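Local coordinates for periplasmic branched-chain amino acid-binding protein (Burkholderia mallei, PDB 3I09), which probably captures a small ligand, perhaps a branched-chain amino acid, in the periplasm for delivery to an ABC transporter, at residues Val5-Ile10 with Glu27-Ala32; Gly38-Lys43 with Thr289-Val294. All coordinates share one frame; numbering follows the deposited sequence.

Interaction 1: Val5-Ile10 with Glu27-Ala32; sequences VKIGFI and EAIKMA. With EDO (1,2-ethanediol), chain J.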
ATOM      1  N   VAL A   5      -9.322  -7.949 -23.723  1.00 12.80           N
ATOM      2  CA  VAL A   5      -8.589  -6.975 -22.929  1.00 12.86           C
ATOM      3  C   VAL A   5      -8.095  -7.732 -21.694  1.00 12.60           C
ATOM      4  O   VAL A   5      -8.888  -8.295 -20.925  1.00 13.26           O
ATOM      5  CB  VAL A   5      -9.458  -5.792 -22.553  1.00 13.51           C
ATOM      6  CG1 VAL A   5      -8.715  -4.851 -21.580  1.00 13.48           C
ATOM      7  CG2 VAL A   5      -9.874  -5.020 -23.841  1.00 12.99           C
ATOM      8  N   LYS A   6      -6.791  -7.827 -21.559  1.00 12.05           N
ATOM      9  CA  LYS A   6      -6.204  -8.701 -20.547  1.00 12.61           C
ATOM     10  C   LYS A   6      -5.600  -7.928 -19.369  1.00 12.25           C
ATOM     11  O   LYS A   6      -4.747  -7.062 -19.535  1.00 11.62           O
ATOM     12  CB  LYS A   6      -5.145  -9.630 -21.158  1.00 13.55           C
ATOM     13  CG  LYS A   6      -4.701 -10.618 -20.072  1.00 19.02           C
ATOM     14  CD  LYS A   6      -3.897 -11.847 -20.531  1.00 22.99           C
ATOM     15  CE  LYS A   6      -4.636 -12.792 -21.423  1.00 26.10           C
ATOM     16  NZ  LYS A   6      -3.602 -13.806 -21.852  1.00 25.90           N
ATOM     17  N   ILE A   7      -6.105  -8.230 -18.184  1.00 11.77           N
ATOM     18  CA  ILE A   7      -5.595  -7.651 -16.927  1.00 11.43           C
ATOM     19  C   ILE A   7      -4.817  -8.733 -16.175  1.00 12.81           C
ATOM     20  O   ILE A   7      -5.350  -9.815 -15.937  1.00 12.99           O
ATOM     21  CB  ILE A   7      -6.764  -7.179 -16.100  1.00 10.59           C
ATOM     22  CG1 ILE A   7      -7.528  -6.054 -16.841  1.00 12.30           C
ATOM     23  CG2 ILE A   7      -6.298  -6.712 -14.687  1.00 11.15           C
ATOM     24  CD1 ILE A   7      -8.784  -5.543 -16.069  1.00 12.06           C
ATOM     25  N   GLY A   8      -3.591  -8.427 -15.764  1.00 12.25           N
ATOM     26  CA  GLY A   8      -2.789  -9.378 -15.014  1.00 13.59           C
ATOM     27  C   GLY A   8      -2.495  -8.816 -13.635  1.00 12.61           C
ATOM     28  O   GLY A   8      -2.216  -7.631 -13.501  1.00 14.83           O
ATOM     29  N   PHE A   9      -2.591  -9.665 -12.621  1.00 11.64           N
ATOM     30  CA  PHE A   9      -2.388  -9.286 -11.249  1.00 10.35           C
ATOM     31  C   PHE A   9      -1.293 -10.164 -10.671  1.00 10.17           C
ATOM     32  O   PHE A   9      -1.400 -11.390 -10.706  1.00 10.00           O
ATOM     33  CB  PHE A   9      -3.688  -9.483 -10.478  1.00 11.07           C
ATOM     34  CG  PHE A   9      -3.615  -9.142  -8.997  1.00 10.18           C
ATOM     35  CD1 PHE A   9      -3.091  -7.946  -8.562  1.00 11.90           C
ATOM     36  CD2 PHE A   9      -4.131 -10.025  -8.049  1.00 10.41           C
ATOM     37  CE1 PHE A   9      -3.071  -7.618  -7.164  1.00 13.30           C
ATOM     38  CE2 PHE A   9      -4.109  -9.728  -6.698  1.00  8.85           C
ATOM     39  CZ  PHE A   9      -3.623  -8.528  -6.256  1.00 10.73           C
ATOM     40  N   ILE A  10      -0.273  -9.521 -10.131  1.00 10.30           N
ATOM     41  CA  ILE A  10       0.869 -10.239  -9.528  1.00 10.22           C
ATOM     42  C   ILE A  10       1.110  -9.740  -8.121  1.00 10.16           C
ATOM     43  O   ILE A  10       1.353  -8.537  -7.883  1.00 10.81           O
ATOM     44  CB  ILE A  10       2.157 -10.111 -10.345  1.00 10.99           C
ATOM     45  CG1 ILE A  10       1.935 -10.506 -11.793  1.00 11.12           C
ATOM     46  CG2 ILE A  10       3.260 -10.991  -9.666  1.00 11.36           C
ATOM     47  CD1 ILE A  10       3.195 -10.367 -12.686  1.00 10.40           C
ATOM     48  N   GLU A  27      -9.938 -11.528  -5.988  1.00 11.55           N
ATOM     49  CA  GLU A  27     -11.397 -11.542  -5.951  1.00 12.60           C
ATOM     50  C   GLU A  27     -12.007 -10.126  -6.219  1.00 12.34           C
ATOM     51  O   GLU A  27     -12.983  -9.975  -6.996  1.00 11.91           O
ATOM     52  CB  GLU A  27     -11.863 -12.065  -4.591  1.00 14.01           C
ATOM     53  CG  GLU A  27     -13.295 -12.512  -4.578  1.00 20.92           C
ATOM     54  CD  GLU A  27     -14.276 -11.366  -4.461  1.00 30.87           C
ATOM     55  OE1 GLU A  27     -13.940 -10.339  -3.799  1.00 38.17           O
ATOM     56  OE2 GLU A  27     -15.383 -11.509  -5.031  1.00 36.47           O
ATOM     57  N   ALA A  28     -11.428  -9.116  -5.586  1.00 12.10           N
ATOM     58  CA  ALA A  28     -11.851  -7.728  -5.753  1.00 11.55           C
ATOM     59  C   ALA A  28     -11.681  -7.254  -7.204  1.00 11.76           C
ATOM     60  O   ALA A  28     -12.561  -6.601  -7.773  1.00 12.80           O
ATOM     61  CB  ALA A  28     -11.098  -6.839  -4.767  1.00 11.22           C
ATOM     62  N   ILE A  29     -10.573  -7.641  -7.831  1.00 11.57           N
ATOM     63  CA  ILE A  29     -10.346  -7.354  -9.251  1.00 12.25           C
ATOM     64  C   ILE A  29     -11.396  -8.004 -10.144  1.00 12.45           C
ATOM     65  O   ILE A  29     -11.943  -7.362 -11.030  1.00 11.80           O
ATOM     66  CB  ILE A  29      -8.926  -7.739  -9.689  1.00 11.18           C
ATOM     67  CG1 ILE A  29      -7.928  -6.756  -9.093  1.00 13.11           C
ATOM     68  CG2 ILE A  29      -8.826  -7.828 -11.236  1.00 12.95           C
ATOM     69  CD1 ILE A  29      -6.428  -7.169  -9.169  1.00 15.26           C
ATOM     70  N   LYS A  30     -11.682  -9.281  -9.911  1.00 12.90           N
ATOM     71  CA  LYS A  30     -12.691  -9.962 -10.690  1.00 13.23           C
ATOM     72  C   LYS A  30     -14.078  -9.348 -10.471  1.00 13.03           C
ATOM     73  O   LYS A  30     -14.834  -9.278 -11.416  1.00 12.34           O
ATOM     74  CB  LYS A  30     -12.658 -11.491 -10.444  1.00 13.90           C
ATOM     75  CG  LYS A  30     -11.331 -12.083 -10.969  1.00 17.12           C
ATOM     76  CD  LYS A  30     -11.163 -13.570 -10.732  1.00 22.72           C
ATOM     77  CE  LYS A  30     -12.105 -14.391 -11.649  1.00 25.04           C
ATOM     78  NZ  LYS A  30     -11.794 -14.294 -13.124  1.00 23.86           N
HETATM   79  N   MSE A  31     -14.393  -8.905  -9.247  1.00 12.96           N
HETATM   80  CA  MSE A  31     -15.692  -8.259  -9.023  0.50 12.73           C
HETATM   81  C   MSE A  31     -15.770  -6.960  -9.810  1.00 12.66           C
HETATM   82  O   MSE A  31     -16.796  -6.691 -10.406  1.00 12.24           O
HETATM   83  CB  MSE A  31     -15.958  -8.000  -7.544  0.50 12.90           C
HETATM   84  CG  MSE A  31     -16.268  -9.240  -6.745  0.50 13.72           C
HETATM   85 SE   MSE A  31     -16.734  -8.737  -4.912  0.38 17.80          SE
HETATM   86  CE  MSE A  31     -18.022  -7.437  -5.466  0.50  6.61           C
ATOM     87  N   ALA A  32     -14.695  -6.171  -9.827  1.00 11.94           N
ATOM     88  CA  ALA A  32     -14.673  -4.909 -10.602  1.00 11.55           C
ATOM     89  C   ALA A  32     -14.901  -5.175 -12.101  1.00 10.40           C
ATOM     90  O   ALA A  32     -15.597  -4.450 -12.755  1.00 11.09           O
ATOM     91  CB  ALA A  32     -13.331  -4.172 -10.403  1.00 10.46           C
TER
HETATM   92  C1  EDO J  12     -12.459 -13.403 -16.403  1.00 27.62           C
HETATM   93  O1  EDO J  12     -11.051 -13.742 -16.351  1.00 23.69           O
HETATM   94  C2  EDO J  12     -12.720 -11.992 -15.895  1.00 27.25           C
HETATM   95  O2  EDO J  12     -12.588 -11.922 -14.445  1.00 25.44           O
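I29 of helix 22-36 sets its terminal methyl on the ring of F9, the closest approach of 27-32 to 5-10. CD1 of I29 stands 3.6 Å from the centroid of the F9 ring, 21° off the ring normal, which makes a CH-pi contact over one face. The methyl is displaced toward the rim, and its nearest ring atom is F9 CG, 3.4 Å from I29 CD1; CD1 of the ring follows at 3.5 Å. The F9 side chain leaves the strand with CG anti to the backbone N (chi1 179°), which carries the ring out from the sheet toward the helix. I29 reaches back with CG1 anti to its carbonyl carbon and an extended chi2 of 167°.

Around this close pair the packing slackens. I7, two residues earlier on the same side of the strand, comes to I29 through the branch methyls alone, its CG2 lying 4.4 Å from I29 CG2. Helix 278-297 packs on the same pair, V287 touching I29 and D283 touching F9.

The solvent side looks quite different. K30, next along the helix, is exposed and takes no part in the apolar contact; its chain bends at chi3 and chi4, and NZ donates a hydrogen bond to O2 of the ethanediol molecule at 2.8 Å. That molecule, probably from the crystallisation liquor, is also bonded to the backbone N of V47 on strand 43-51, and thus bridges helix and sheet at the surface.

With methyl and ring surfaces alone meeting between the two segments, their join rests on dispersion and shape, while the polar bond beside it is K30's, to a probably adventitious ethanediol.

Interaction 2: Gly38-Lys43 with Thr289-Val294; sequences GKVNGK and TYLKAV
V40 and the helix residues L291 and V294 form the apolar part of this contact. V40 CG1 lies 3.9 Å from V294 CG1 and 4.0 Å from L291 CD2, one methyl thus serving two residues about a helical turn apart. With chi1 at 66°, CG1 sits between the backbone N and the carbonyl carbon, while CG2 faces the L291 carbonyl oxygen at 4.0 Å. The V40 and V294 side chains cross at about a right angle. L291 leaves its helix beside the contact and bends its CD2 methyl in toward V40; it also touches I45 and F36, which extends the apolar patch to the neighbouring strand and helix.

The polar part belongs to N41. Its ND2 donates to the backbone O of V294 over 3.3 Å, with an N-H...O angle of 153°. The carbonyl oxygen lies nearly in the amide plane of N41, yet the donor stands well above the carbonyl plane, away from the lone-pair directions. The bond is fairly straight at the hydrogen, but its length and this approach suggest a modest one. N41 ND2 also lies 3.1 Å from V294 CG1, too short for ordinary packing, so the exact placing of the amide is doubtful.

Backbone bonds define the turn that presents these groups. V40 and K43 pair in both directions, V40 N to K43 O and K43 N to V40 O, and N41 and G42 both take positive phi. This is a type I' beta turn, the tight two-residue connection of a beta hairpin, here joining edge strand 39-40 to strand 43-51 and packed against helix 278-297.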
ATOM      1  N   GLY A  38     -18.001  -6.897 -17.789  1.00 14.21           N
ATOM      2  CA  GLY A  38     -17.230  -8.025 -18.321  1.00 13.39           C
ATOM      3  C   GLY A  38     -16.599  -7.815 -19.689  1.00 14.12           C
ATOM      4  O   GLY A  38     -15.920  -8.704 -20.195  1.00 13.14           O
ATOM      5  N   LYS A  39     -16.830  -6.638 -20.288  1.00 13.21           N
ATOM      6  CA  LYS A  39     -16.235  -6.288 -21.559  1.00 14.25           C
ATOM      7  C   LYS A  39     -15.978  -4.800 -21.627  1.00 14.98           C
ATOM      8  O   LYS A  39     -16.524  -4.022 -20.840  1.00 13.13           O
ATOM      9  CB  LYS A  39     -17.138  -6.720 -22.709  1.00 16.21           C
ATOM     10  CG  LYS A  39     -18.506  -6.225 -22.637  1.00 18.69           C
ATOM     11  CD  LYS A  39     -19.289  -6.576 -23.932  1.00 26.19           C
ATOM     12  CE  LYS A  39     -20.309  -5.438 -24.236  1.00 27.24           C
ATOM     13  NZ  LYS A  39     -20.972  -5.560 -25.571  1.00 31.25           N
ATOM     14  N   VAL A  40     -15.121  -4.403 -22.551  1.00 13.03           N
ATOM     15  CA  VAL A  40     -14.880  -2.999 -22.816  1.00 14.38           C
ATOM     16  C   VAL A  40     -14.409  -2.890 -24.257  1.00 16.15           C
ATOM     17  O   VAL A  40     -13.726  -3.777 -24.750  1.00 15.51           O
ATOM     18  CB  VAL A  40     -13.877  -2.339 -21.840  1.00 14.39           C
ATOM     19  CG1 VAL A  40     -12.466  -2.898 -21.970  1.00 15.31           C
ATOM     20  CG2 VAL A  40     -13.876  -0.808 -22.048  1.00 13.53           C
ATOM     21  N   ASN A  41     -14.820  -1.826 -24.918  1.00 18.16           N
ATOM     22  CA  ASN A  41     -14.592  -1.642 -26.353  1.00 20.47           C
ATOM     23  C   ASN A  41     -14.944  -2.853 -27.198  1.00 20.10           C
ATOM     24  O   ASN A  41     -14.215  -3.234 -28.122  1.00 21.41           O
ATOM     25  CB  ASN A  41     -13.160  -1.221 -26.602  1.00 21.43           C
ATOM     26  CG  ASN A  41     -12.832   0.121 -25.982  1.00 25.88           C
ATOM     27  OD1 ASN A  41     -13.714   0.952 -25.697  1.00 31.50           O
ATOM     28  ND2 ASN A  41     -11.540   0.352 -25.782  1.00 31.60           N
ATOM     29  N   GLY A  42     -16.061  -3.478 -26.850  1.00 19.04           N
ATOM     30  CA  GLY A  42     -16.524  -4.646 -27.552  1.00 18.23           C
ATOM     31  C   GLY A  42     -15.735  -5.928 -27.337  1.00 17.33           C
ATOM     32  O   GLY A  42     -16.024  -6.908 -27.981  1.00 18.18           O
ATOM     33  N   LYS A  43     -14.762  -5.934 -26.442  1.00 15.56           N
ATOM     34  CA  LYS A  43     -13.938  -7.141 -26.208  1.00 16.31           C
ATOM     35  C   LYS A  43     -14.134  -7.641 -24.803  1.00 16.52           C
ATOM     36  O   LYS A  43     -14.195  -6.840 -23.852  1.00 14.99           O
ATOM     37  CB  LYS A  43     -12.460  -6.842 -26.387  1.00 17.09           C
ATOM     38  CG  LYS A  43     -12.079  -6.492 -27.790  1.00 19.69           C
ATOM     39  CD  LYS A  43     -10.721  -5.830 -27.919  1.00 23.37           C
ATOM     40  CE  LYS A  43      -9.561  -6.797 -27.908  1.00 24.47           C
ATOM     41  NZ  LYS A  43      -8.364  -6.177 -28.643  1.00 24.21           N
ATOM     42  N   THR A 289     -11.082   2.315 -12.561  1.00 10.80           N
ATOM     43  CA  THR A 289     -10.417   3.495 -13.131  1.00 10.25           C
ATOM     44  C   THR A 289      -9.763   3.181 -14.481  1.00 11.79           C
ATOM     45  O   THR A 289      -9.928   3.933 -15.449  1.00 11.05           O
ATOM     46  CB  THR A 289      -9.447   4.067 -12.102  1.00 10.14           C
ATOM     47  OG1 THR A 289     -10.229   4.525 -10.979  1.00 11.16           O
ATOM     48  CG2 THR A 289      -8.586   5.197 -12.720  1.00 11.21           C
ATOM     49  N   TYR A 290      -9.001   2.089 -14.556  1.00 10.48           N
ATOM     50  CA  TYR A 290      -8.434   1.662 -15.831  1.00 10.55           C
ATOM     51  C   TYR A 290      -9.516   1.443 -16.893  1.00 10.48           C
ATOM     52  O   TYR A 290      -9.382   1.913 -18.019  1.00  9.28           O
ATOM     53  CB  TYR A 290      -7.627   0.387 -15.647  1.00 10.55           C
ATOM     54  CG  TYR A 290      -7.134  -0.186 -16.929  1.00 10.70           C
ATOM     55  CD1 TYR A 290      -6.041   0.353 -17.583  1.00 11.76           C
ATOM     56  CD2 TYR A 290      -7.792  -1.278 -17.520  1.00 13.10           C
ATOM     57  CE1 TYR A 290      -5.602  -0.190 -18.806  1.00 12.46           C
ATOM     58  CE2 TYR A 290      -7.370  -1.810 -18.723  1.00 12.54           C
ATOM     59  CZ  TYR A 290      -6.280  -1.251 -19.359  1.00 12.72           C
ATOM     60  OH  TYR A 290      -5.845  -1.733 -20.567  1.00 15.32           O
ATOM     61  N   LEU A 291     -10.549   0.667 -16.558  1.00 10.99           N
ATOM     62  CA  LEU A 291     -11.571   0.326 -17.536  1.00 11.36           C
ATOM     63  C   LEU A 291     -12.290   1.583 -18.028  1.00 11.94           C
ATOM     64  O   LEU A 291     -12.611   1.671 -19.209  1.00 11.66           O
ATOM     65  CB  LEU A 291     -12.555  -0.745 -17.038  1.00 11.74           C
ATOM     66  CG  LEU A 291     -11.932  -2.147 -16.805  1.00 12.27           C
ATOM     67  CD1 LEU A 291     -12.919  -3.100 -16.108  1.00 12.21           C
ATOM     68  CD2 LEU A 291     -11.426  -2.741 -18.103  1.00 11.57           C
ATOM     69  N   LYS A 292     -12.523   2.547 -17.135  1.00 11.56           N
ATOM     70  CA  LYS A 292     -13.165   3.809 -17.537  1.00 12.27           C
ATOM     71  C   LYS A 292     -12.284   4.546 -18.527  1.00 11.33           C
ATOM     72  O   LYS A 292     -12.789   5.180 -19.439  1.00 12.47           O
ATOM     73  CB  LYS A 292     -13.480   4.708 -16.343  1.00 12.80           C
ATOM     74  CG  LYS A 292     -14.689   4.256 -15.578  1.00 15.65           C
ATOM     75  CD  LYS A 292     -14.997   5.155 -14.365  1.00 21.66           C
ATOM     76  CE  LYS A 292     -16.374   4.791 -13.714  1.00 23.90           C
ATOM     77  NZ  LYS A 292     -17.581   5.077 -14.569  1.00 26.18           N
ATOM     78  N   ALA A 293     -10.973   4.476 -18.333  1.00 11.15           N
ATOM     79  CA  ALA A 293     -10.044   5.126 -19.222  1.00 10.96           C
ATOM     80  C   ALA A 293      -9.999   4.453 -20.603  1.00 11.85           C
ATOM     81  O   ALA A 293     -10.017   5.132 -21.621  1.00 12.95           O
ATOM     82  CB  ALA A 293      -8.671   5.164 -18.577  1.00  9.52           C
ATOM     83  N   VAL A 294     -10.006   3.125 -20.631  1.00 11.25           N
ATOM     84  CA  VAL A 294     -10.050   2.384 -21.899  1.00 12.04           C
ATOM     85  C   VAL A 294     -11.364   2.704 -22.618  1.00 12.65           C
ATOM     86  O   VAL A 294     -11.338   2.924 -23.804  1.00 14.04           O
ATOM     87  CB  VAL A 294      -9.937   0.880 -21.707  1.00 12.27           C
ATOM     88  CG1 VAL A 294     -10.172   0.127 -23.042  1.00 11.93           C
ATOM     89  CG2 VAL A 294      -8.525   0.502 -21.121  1.00 10.53           C
TER

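Both interactions pack a helix against the same mixed sheet, and they meet directly: V5 CG2 of strand 5-11 lies 3.8 Å from V40 CG1. Interaction 1 lies farther in, on an inner strand; the centres of the two contacts are about 12 Å apart, and the side chain of F9 is about 10 Å from the bound acetoacetic acid. Interaction 2 sits at the sheet's edge, where buried valine and leucine give way to a partly exposed asparagine. Helix 278-297 links them, since it also touches F9 and I29. Ring and methyl packing thus holds the inner contact, whereas the peripheral one, between segments distant in sequence, adds a side-chain-to-backbone hydrogen bond.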